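Lactococcal phage P2 ORF15 (Lactococcus phage p2, PDB 2WZP) is probably the distal tail (Dit) protein of the phage baseplate, joining the end of the tail to the host-recognition apparatus. Local coordinates at residues Phe225-Pro233 and Gln263-Asp271; Ile114-Leu122 and Val131-Asp139. All blocks are in the same frame, centred on the assembly; numbering follows the deposited sequence.

In the fold
From the N terminus, helix 100-115 leads through a short loop into strand 120-125, which turns back as strand 130-140: interaction 2 (114-122 with 131-139) closes this hairpin in a seven-stranded antiparallel sheet. Further along the chain, interaction 1 (225-233 with 263-271) pairs two strands of a second antiparallel sheet across a 29-residue excursion containing strands 240-246 and 251-257. The two contacts are therefore in series, neither nested nor crossed. The centres of interactions 1 and 2 lie about 24 Å apart, and the nearest atoms of interactions 1 and 2 are about 6 Å apart. Lys320, on the strand beside 225-233, forms a salt bridge with Asp134 of interaction 2, linking the two sheets.

Interaction 1 (Phe225-Pro233 and Gln263-Asp271); sequences FSFMGILYP and QDYILINTD
Two groups hold the carboxamide oxygen of Asn269: Asp271 N donates to OD1 across an Asx turn, and a water shared with Ser226 OG donates to the same atom. That water lies 2.9 Å from Asn269 OD1 and bridges the two segments. Next to it, Thr270 bonds to Phe227 twice: Phe227 N donates to Thr270 OG1 at 3.0 Å, and Thr270 N donates to Phe227 O. With OG1 placed between the backbone N and the carbonyl carbon (chi1 65°), the hydroxyl meets the neighbouring strand and CG2 swings over one face of the Phe227 ring, a CH-pi contact 3.9 Å from its centroid. Ile268 CD1 takes the edge of that ring in plane, 3.8 Å from Phe227 CE2. Further along, the antiparallel hydrogen-bonded pairs Gly229-Ile268 and Leu231-Ile266 each contribute two backbone bonds. On the Met228 face, the methionine chain bends at chi2 (-109°) and brings CE to 3.6 Å from Leu267 CD1. Ile230 CG2 lies 3.6 Å from Tyr265 CD2, while the Tyr232 and Tyr265 side chains lie alongside each other, pointing the same way, with their ring planes inclined at 53°, an oblique pair. Met228, Ile230, Tyr232 and Leu267 pack against a chain of another protein, to which Tyr265 OH makes a weak hydrogen bond. Across the sheet, Phe227, Ile266 and Ile268 pack on strand 251-257; strand 312-322 flanks 225-233 on its other edge, as strand 276-281 flanks 265-269.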
loop_
_atom_site.group_PDB
_atom_site.type_symbol
_atom_site.label_atom_id
_atom_site.label_comp_id
_atom_site.label_asym_id
_atom_site.label_seq_id
_atom_site.Cartn_x
_atom_site.Cartn_y
_atom_site.Cartn_z
ATOM N N PHE M 225 -34.691 30.305 -5.644
ATOM C CA PHE M 225 -34.426 29.391 -6.743
ATOM C C PHE M 225 -35.386 29.729 -7.842
ATOM O O PHE M 225 -35.004 29.828 -9.010
ATOM C CB PHE M 225 -34.632 27.936 -6.303
ATOM C CG PHE M 225 -33.409 27.305 -5.691
ATOM C CD1 PHE M 225 -32.320 26.945 -6.483
ATOM C CD2 PHE M 225 -33.349 27.044 -4.329
ATOM C CE1 PHE M 225 -31.173 26.399 -5.918
ATOM C CE2 PHE M 225 -32.214 26.464 -3.771
ATOM C CZ PHE M 225 -31.128 26.166 -4.566
ATOM N N SER M 226 -36.644 29.918 -7.446
ATOM C CA SER M 226 -37.787 30.180 -8.310
ATOM C C SER M 226 -39.005 30.440 -7.437
ATOM O O SER M 226 -38.962 30.343 -6.206
ATOM C CB SER M 226 -38.062 28.939 -9.176
ATOM O OG SER M 226 -38.277 27.767 -8.409
ATOM N N PHE M 227 -40.108 30.726 -8.084
ATOM C CA PHE M 227 -41.354 30.922 -7.378
ATOM C C PHE M 227 -42.466 30.374 -8.235
ATOM O O PHE M 227 -42.311 30.146 -9.445
ATOM C CB PHE M 227 -41.586 32.412 -6.991
ATOM C CG PHE M 227 -41.596 33.354 -8.168
ATOM C CD1 PHE M 227 -40.413 33.934 -8.626
ATOM C CD2 PHE M 227 -42.766 33.604 -8.867
ATOM C CE1 PHE M 227 -40.415 34.767 -9.739
ATOM C CE2 PHE M 227 -42.765 34.429 -9.983
ATOM C CZ PHE M 227 -41.597 35.028 -10.394
ATOM N N MET M 228 -43.596 30.212 -7.594
ATOM C CA MET M 228 -44.831 29.763 -8.180
ATOM C C MET M 228 -45.956 30.654 -7.612
ATOM O O MET M 228 -45.918 31.050 -6.441
ATOM C CB MET M 228 -45.009 28.309 -7.820
ATOM C CG MET M 228 -46.165 27.697 -8.459
ATOM S SD MET M 228 -47.365 27.425 -7.186
ATOM C CE MET M 228 -48.562 26.605 -8.134
ATOM N N GLY M 229 -46.909 31.014 -8.453
ATOM C CA GLY M 229 -47.995 31.881 -8.017
ATOM C C GLY M 229 -49.293 31.727 -8.761
ATOM O O GLY M 229 -49.314 31.236 -9.898
ATOM N N ILE M 230 -50.383 32.141 -8.085
ATOM C CA ILE M 230 -51.769 32.191 -8.573
ATOM C C ILE M 230 -52.106 33.655 -8.586
ATOM O O ILE M 230 -52.083 34.286 -7.536
ATOM C CB ILE M 230 -52.756 31.357 -7.717
ATOM C CG1 ILE M 230 -52.343 29.868 -7.748
ATOM C CG2 ILE M 230 -54.217 31.568 -8.162
ATOM C CD1 ILE M 230 -53.336 28.884 -8.303
ATOM N N LEU M 231 -52.321 34.203 -9.791
ATOM C CA LEU M 231 -52.601 35.608 -10.048
ATOM C C LEU M 231 -54.077 35.783 -10.343
ATOM O O LEU M 231 -54.633 35.032 -11.142
ATOM C CB LEU M 231 -51.755 36.129 -11.239
ATOM C CG LEU M 231 -50.255 35.711 -11.351
ATOM C CD1 LEU M 231 -49.629 36.278 -12.611
ATOM C CD2 LEU M 231 -49.447 36.174 -10.173
ATOM N N TYR M 232 -54.727 36.770 -9.679
ATOM C CA TYR M 232 -56.142 37.087 -9.901
ATOM C C TYR M 232 -56.276 38.445 -10.626
ATOM O O TYR M 232 -56.188 39.504 -9.983
ATOM C CB TYR M 232 -56.969 37.024 -8.592
ATOM C CG TYR M 232 -57.014 35.645 -7.955
ATOM C CD1 TYR M 232 -57.953 34.699 -8.357
ATOM C CD2 TYR M 232 -56.111 35.286 -6.956
ATOM C CE1 TYR M 232 -58.013 33.439 -7.763
ATOM C CE2 TYR M 232 -56.156 34.027 -6.359
ATOM C CZ TYR M 232 -57.128 33.116 -6.749
ATOM O OH TYR M 232 -57.178 31.866 -6.188
ATOM N N PRO M 233 -56.469 38.426 -11.974
ATOM C CA PRO M 233 -56.611 39.706 -12.717
ATOM C C PRO M 233 -57.794 40.565 -12.271
ATOM O O PRO M 233 -58.782 40.050 -11.742
ATOM C CB PRO M 233 -56.710 39.283 -14.188
ATOM C CG PRO M 233 -56.322 37.811 -14.228
ATOM C CD PRO M 233 -56.584 37.250 -12.871
ATOM N N GLN M 263 -59.618 35.317 -17.615
ATOM C CA GLN M 263 -59.267 34.075 -16.941
ATOM C C GLN M 263 -59.636 34.223 -15.485
ATOM O O GLN M 263 -59.484 35.321 -14.929
ATOM C CB GLN M 263 -57.752 33.815 -17.067
ATOM C CG GLN M 263 -57.230 33.679 -18.505
ATOM C CD GLN M 263 -57.840 32.562 -19.317
ATOM O OE1 GLN M 263 -57.789 31.391 -18.946
ATOM N NE2 GLN M 263 -58.351 32.896 -20.496
ATOM N N ASP M 264 -60.126 33.141 -14.849
ATOM C CA ASP M 264 -60.488 33.203 -13.423
ATOM C C ASP M 264 -59.248 33.522 -12.557
ATOM O O ASP M 264 -59.332 34.286 -11.593
ATOM C CB ASP M 264 -61.134 31.883 -12.973
ATOM C CG ASP M 264 -62.429 31.510 -13.681
ATOM O OD1 ASP M 264 -63.104 32.424 -14.224
ATOM O OD2 ASP M 264 -62.787 30.317 -13.664
ATOM N N TYR M 265 -58.108 32.923 -12.928
ATOM C CA TYR M 265 -56.793 33.098 -12.348
ATOM C C TYR M 265 -55.758 32.556 -13.312
ATOM O O TYR M 265 -56.108 31.777 -14.208
ATOM C CB TYR M 265 -56.659 32.423 -10.984
ATOM C CG TYR M 265 -56.852 30.926 -10.973
ATOM C CD1 TYR M 265 -58.107 30.366 -10.724
ATOM C CD2 TYR M 265 -55.760 30.062 -11.066
ATOM C CE1 TYR M 265 -58.281 28.985 -10.657
ATOM C CE2 TYR M 265 -55.923 28.680 -11.002
ATOM C CZ TYR M 265 -57.187 28.145 -10.809
ATOM O OH TYR M 265 -57.344 26.783 -10.728
ATOM N N ILE M 266 -54.497 32.983 -13.138
ATOM C CA ILE M 266 -53.356 32.559 -13.937
ATOM C C ILE M 266 -52.357 31.892 -13.008
ATOM O O ILE M 266 -52.031 32.448 -11.965
ATOM C CB ILE M 266 -52.704 33.790 -14.622
ATOM C CG1 ILE M 266 -53.699 34.496 -15.589
ATOM C CG2 ILE M 266 -51.365 33.411 -15.318
ATOM C CD1 ILE M 266 -53.279 35.955 -15.994
ATOM N N LEU M 267 -51.835 30.733 -13.393
ATOM C CA LEU M 267 -50.815 30.038 -12.612
ATOM C C LEU M 267 -49.466 30.197 -13.296
ATOM O O LEU M 267 -49.341 29.963 -14.498
ATOM C CB LEU M 267 -51.183 28.557 -12.399
ATOM C CG LEU M 267 -50.268 27.735 -11.474
ATOM C CD1 LEU M 267 -51.054 26.663 -10.753
ATOM C CD2 LEU M 267 -49.165 27.087 -12.242
ATOM N N ILE M 268 -48.473 30.630 -12.532
ATOM C CA ILE M 268 -47.097 30.805 -13.013
ATOM C C ILE M 268 -46.123 29.972 -12.183
ATOM O O ILE M 268 -46.355 29.790 -10.993
ATOM C CB ILE M 268 -46.635 32.281 -13.202
ATOM C CG1 ILE M 268 -46.636 33.064 -11.880
ATOM C CG2 ILE M 268 -47.482 33.004 -14.278
ATOM C CD1 ILE M 268 -45.971 34.443 -11.934
ATOM N N ASN M 269 -45.058 29.436 -12.820
ATOM C CA ASN M 269 -44.008 28.704 -12.132
ATOM C C ASN M 269 -42.716 28.873 -12.872
ATOM O O ASN M 269 -42.587 28.395 -13.998
ATOM C CB ASN M 269 -44.350 27.235 -11.925
ATOM C CG ASN M 269 -43.442 26.570 -10.929
ATOM O OD1 ASN M 269 -42.315 27.035 -10.603
ATOM N ND2 ASN M 269 -43.899 25.442 -10.458
ATOM N N THR M 270 -41.758 29.578 -12.250
ATOM C CA THR M 270 -40.456 29.884 -12.870
ATOM C C THR M 270 -39.405 28.769 -12.706
ATOM O O THR M 270 -38.266 28.928 -13.159
ATOM C CB THR M 270 -39.942 31.234 -12.416
ATOM O OG1 THR M 270 -39.668 31.181 -11.025
ATOM C CG2 THR M 270 -40.906 32.360 -12.706
ATOM N N ASP M 271 -39.786 27.647 -12.054
ATOM C CA ASP M 271 -38.915 26.482 -11.864
ATOM C C ASP M 271 -38.462 26.017 -13.250
ATOM O O ASP M 271 -39.308 25.655 -14.052
ATOM C CB ASP M 271 -39.699 25.365 -11.145
ATOM C CG ASP M 271 -38.985 24.052 -10.886
ATOM O OD1 ASP M 271 -37.926 23.803 -11.521
ATOM O OD2 ASP M 271 -39.521 23.234 -10.115
HETATM O O HOH W 1 -40.856 27.133 -8.137
HETATM O O HOH W 2 -60.148 37.050 -11.189
#

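Interaction 2 (Ile114-Leu122 and Val131-Asp139); sequences ILSKKFVTL and VYADLALAD
The Phe119 ring and the Asp134 carboxylate meet obliquely, their planes 47° apart, with CE1 of the phenylalanine 3.6 Å from Asp134 OD1. A chi1 of 70° carries the ring out beside this acid on the partner strand. Thr121 runs beside Asp134, pointing the same way, and its OG1 donates to Asp134 OD1 at 2.8 Å, meeting the oxygen on its anti side and 32° out of the carboxylate plane. Tyr165 OH also bonds to OD1, and Lys320 forms a salt bridge with OD2, an arrangement that would probably favour the charged carboxylate. The other branch of the threonine, CG2, rests 3.8 Å from Tyr132 CB. Backbone bonds pair Val120 with Leu135 and Leu122 with Ala133, two in each pair. On the opposite face from Thr121 and Asp134, Leu135 CD1 approaches Leu122 CB to 3.7 Å. Beyond the paired strands, Ile114 CG2, on helix 100-115, packs at about a right angle on Leu137, 3.7 Å from its CB. Strand 32-36 lies beside 120-125, and strand 153-163 beside 130-140. Strands 120-125 and 130-140 form an antiparallel beta hairpin, with helix 100-115 packed on it through Ile114 and Leu137, in the Dit N-terminal sheet, which continues from Asp139 into a strand of a neighbouring subunit.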
loop_
_atom_site.group_PDB
_atom_site.type_symbol
_atom_site.label_atom_id
_atom_site.label_comp_id
_atom_site.label_asym_id
_atom_site.label_seq_id
_atom_site.Cartn_x
_atom_site.Cartn_y
_atom_site.Cartn_z
ATOM N N ILE M 114 -38.059 5.727 -5.519
ATOM C CA ILE M 114 -37.183 6.790 -6.029
ATOM C C ILE M 114 -37.313 6.807 -7.546
ATOM O O ILE M 114 -37.636 7.846 -8.127
ATOM C CB ILE M 114 -35.698 6.619 -5.569
ATOM C CG1 ILE M 114 -35.562 6.871 -4.039
ATOM C CG2 ILE M 114 -34.756 7.532 -6.379
ATOM C CD1 ILE M 114 -34.318 6.415 -3.411
ATOM N N LEU M 115 -37.120 5.629 -8.174
ATOM C CA LEU M 115 -37.177 5.451 -9.623
ATOM C C LEU M 115 -38.510 5.825 -10.267
ATOM O O LEU M 115 -38.527 6.177 -11.438
ATOM C CB LEU M 115 -36.723 4.033 -10.022
ATOM C CG LEU M 115 -35.228 3.688 -9.864
ATOM C CD1 LEU M 115 -34.952 2.261 -10.246
ATOM C CD2 LEU M 115 -34.329 4.617 -10.677
ATOM N N SER M 116 -39.611 5.774 -9.516
ATOM C CA SER M 116 -40.947 6.077 -10.042
ATOM C C SER M 116 -41.246 7.595 -10.187
ATOM O O SER M 116 -42.242 7.957 -10.805
ATOM C CB SER M 116 -42.007 5.386 -9.195
ATOM O OG SER M 116 -42.101 6.046 -7.941
ATOM N N LYS M 117 -40.399 8.479 -9.626
ATOM C CA LYS M 117 -40.607 9.922 -9.684
ATOM C C LYS M 117 -39.523 10.583 -10.511
ATOM O O LYS M 117 -38.420 10.069 -10.576
ATOM C CB LYS M 117 -40.597 10.520 -8.267
ATOM C CG LYS M 117 -41.584 9.940 -7.241
ATOM C CD LYS M 117 -43.068 9.799 -7.678
ATOM C CE LYS M 117 -43.882 11.058 -7.709
ATOM N NZ LYS M 117 -45.250 10.816 -7.133
ATOM N N LYS M 118 -39.811 11.766 -11.093
ATOM C CA LYS M 118 -38.860 12.574 -11.871
ATOM C C LYS M 118 -37.673 12.961 -10.963
ATOM O O LYS M 118 -36.533 13.042 -11.406
ATOM C CB LYS M 118 -39.572 13.835 -12.398
ATOM C CG LYS M 118 -38.722 14.710 -13.310
ATOM C CD LYS M 118 -39.411 15.996 -13.741
ATOM C CE LYS M 118 -38.612 16.642 -14.841
ATOM N NZ LYS M 118 -39.230 17.907 -15.258
ATOM N N PHE M 119 -37.968 13.184 -9.690
ATOM C CA PHE M 119 -37.010 13.532 -8.646
ATOM C C PHE M 119 -37.678 13.186 -7.301
ATOM O O PHE M 119 -38.898 12.996 -7.210
ATOM C CB PHE M 119 -36.613 15.048 -8.698
ATOM C CG PHE M 119 -37.723 15.984 -8.279
ATOM C CD1 PHE M 119 -37.794 16.464 -6.977
ATOM C CD2 PHE M 119 -38.755 16.310 -9.161
ATOM C CE1 PHE M 119 -38.866 17.274 -6.565
ATOM C CE2 PHE M 119 -39.811 17.129 -8.754
ATOM C CZ PHE M 119 -39.862 17.599 -7.457
ATOM N N VAL M 120 -36.862 13.163 -6.271
ATOM C CA VAL M 120 -37.188 12.854 -4.896
ATOM C C VAL M 120 -36.594 14.020 -4.048
ATOM O O VAL M 120 -35.706 14.758 -4.525
ATOM C CB VAL M 120 -36.601 11.432 -4.641
ATOM C CG1 VAL M 120 -35.480 11.384 -3.607
ATOM C CG2 VAL M 120 -37.687 10.435 -4.343
ATOM N N THR M 121 -37.136 14.236 -2.838
ATOM C CA THR M 121 -36.683 15.335 -1.973
ATOM C C THR M 121 -36.106 14.841 -0.656
ATOM O O THR M 121 -36.793 14.151 0.112
ATOM C CB THR M 121 -37.837 16.347 -1.740
ATOM O OG1 THR M 121 -38.202 16.926 -2.984
ATOM C CG2 THR M 121 -37.457 17.453 -0.797
ATOM N N LEU M 122 -34.867 15.236 -0.379
ATOM C CA LEU M 122 -34.225 14.939 0.892
ATOM C C LEU M 122 -34.514 16.087 1.880
ATOM O O LEU M 122 -34.313 17.260 1.563
ATOM C CB LEU M 122 -32.704 14.743 0.707
ATOM C CG LEU M 122 -31.849 14.560 1.971
ATOM C CD1 LEU M 122 -31.955 13.129 2.502
ATOM C CD2 LEU M 122 -30.413 14.911 1.672
ATOM N N VAL M 131 -34.335 22.064 6.115
ATOM C CA VAL M 131 -34.143 22.363 4.691
ATOM C C VAL M 131 -34.325 21.147 3.767
ATOM O O VAL M 131 -34.427 20.014 4.242
ATOM C CB VAL M 131 -32.835 23.134 4.411
ATOM C CG1 VAL M 131 -32.756 24.419 5.253
ATOM C CG2 VAL M 131 -31.633 22.241 4.658
ATOM N N TYR M 132 -34.435 21.409 2.444
ATOM C CA TYR M 132 -34.702 20.381 1.463
ATOM C C TYR M 132 -33.758 20.446 0.285
ATOM O O TYR M 132 -33.206 21.503 -0.022
ATOM C CB TYR M 132 -36.152 20.503 0.985
ATOM C CG TYR M 132 -37.151 20.456 2.120
ATOM C CD1 TYR M 132 -37.682 19.247 2.557
ATOM C CD2 TYR M 132 -37.567 21.627 2.764
ATOM C CE1 TYR M 132 -38.597 19.195 3.607
ATOM C CE2 TYR M 132 -38.448 21.581 3.845
ATOM C CZ TYR M 132 -38.968 20.361 4.256
ATOM O OH TYR M 132 -39.883 20.274 5.284
ATOM N N ALA M 133 -33.591 19.298 -0.391
ATOM C CA ALA M 133 -32.796 19.191 -1.603
ATOM C C ALA M 133 -33.532 18.303 -2.565
ATOM O O ALA M 133 -33.858 17.180 -2.199
ATOM C CB ALA M 133 -31.409 18.606 -1.302
ATOM N N ASP M 134 -33.843 18.796 -3.773
ATOM C CA ASP M 134 -34.447 17.976 -4.839
ATOM C C ASP M 134 -33.292 17.253 -5.495
ATOM O O ASP M 134 -32.330 17.892 -5.945
ATOM C CB ASP M 134 -35.198 18.818 -5.877
ATOM C CG ASP M 134 -36.402 19.527 -5.329
ATOM O OD1 ASP M 134 -36.904 19.106 -4.239
ATOM O OD2 ASP M 134 -36.885 20.471 -5.998
ATOM N N LEU M 135 -33.364 15.915 -5.477
ATOM C CA LEU M 135 -32.326 15.013 -5.975
ATOM C C LEU M 135 -32.845 14.049 -7.040
ATOM O O LEU M 135 -34.042 13.753 -7.115
ATOM C CB LEU M 135 -31.832 14.164 -4.783
ATOM C CG LEU M 135 -31.303 14.881 -3.544
ATOM C CD1 LEU M 135 -30.976 13.885 -2.461
ATOM C CD2 LEU M 135 -30.048 15.723 -3.878
ATOM N N ALA M 136 -31.927 13.507 -7.820
ATOM C CA ALA M 136 -32.208 12.506 -8.836
ATOM C C ALA M 136 -31.151 11.415 -8.634
ATOM O O ALA M 136 -29.964 11.717 -8.496
ATOM C CB ALA M 136 -32.085 13.118 -10.213
ATOM N N LEU M 137 -31.592 10.156 -8.550
ATOM C CA LEU M 137 -30.729 9.010 -8.386
ATOM C C LEU M 137 -29.696 9.006 -9.536
ATOM O O LEU M 137 -30.059 9.224 -10.703
ATOM C CB LEU M 137 -31.627 7.768 -8.426
ATOM C CG LEU M 137 -31.066 6.363 -8.106
ATOM C CD1 LEU M 137 -30.410 5.698 -9.280
ATOM C CD2 LEU M 137 -30.414 6.255 -6.792
ATOM N N ALA M 138 -28.408 8.822 -9.184
ATOM C CA ALA M 138 -27.294 8.749 -10.130
ATOM C C ALA M 138 -26.837 7.289 -10.223
ATOM O O ALA M 138 -26.538 6.800 -11.317
ATOM C CB ALA M 138 -26.159 9.646 -9.688
ATOM N N ASP M 139 -26.835 6.576 -9.086
ATOM C CA ASP M 139 -26.506 5.164 -9.012
ATOM C C ASP M 139 -26.889 4.554 -7.684
ATOM O O ASP M 139 -27.013 5.244 -6.680
ATOM C CB ASP M 139 -25.019 4.874 -9.357
ATOM C CG ASP M 139 -24.019 5.640 -8.532
ATOM O OD1 ASP M 139 -23.313 6.509 -9.106
ATOM O OD2 ASP M 139 -23.958 5.401 -7.306
#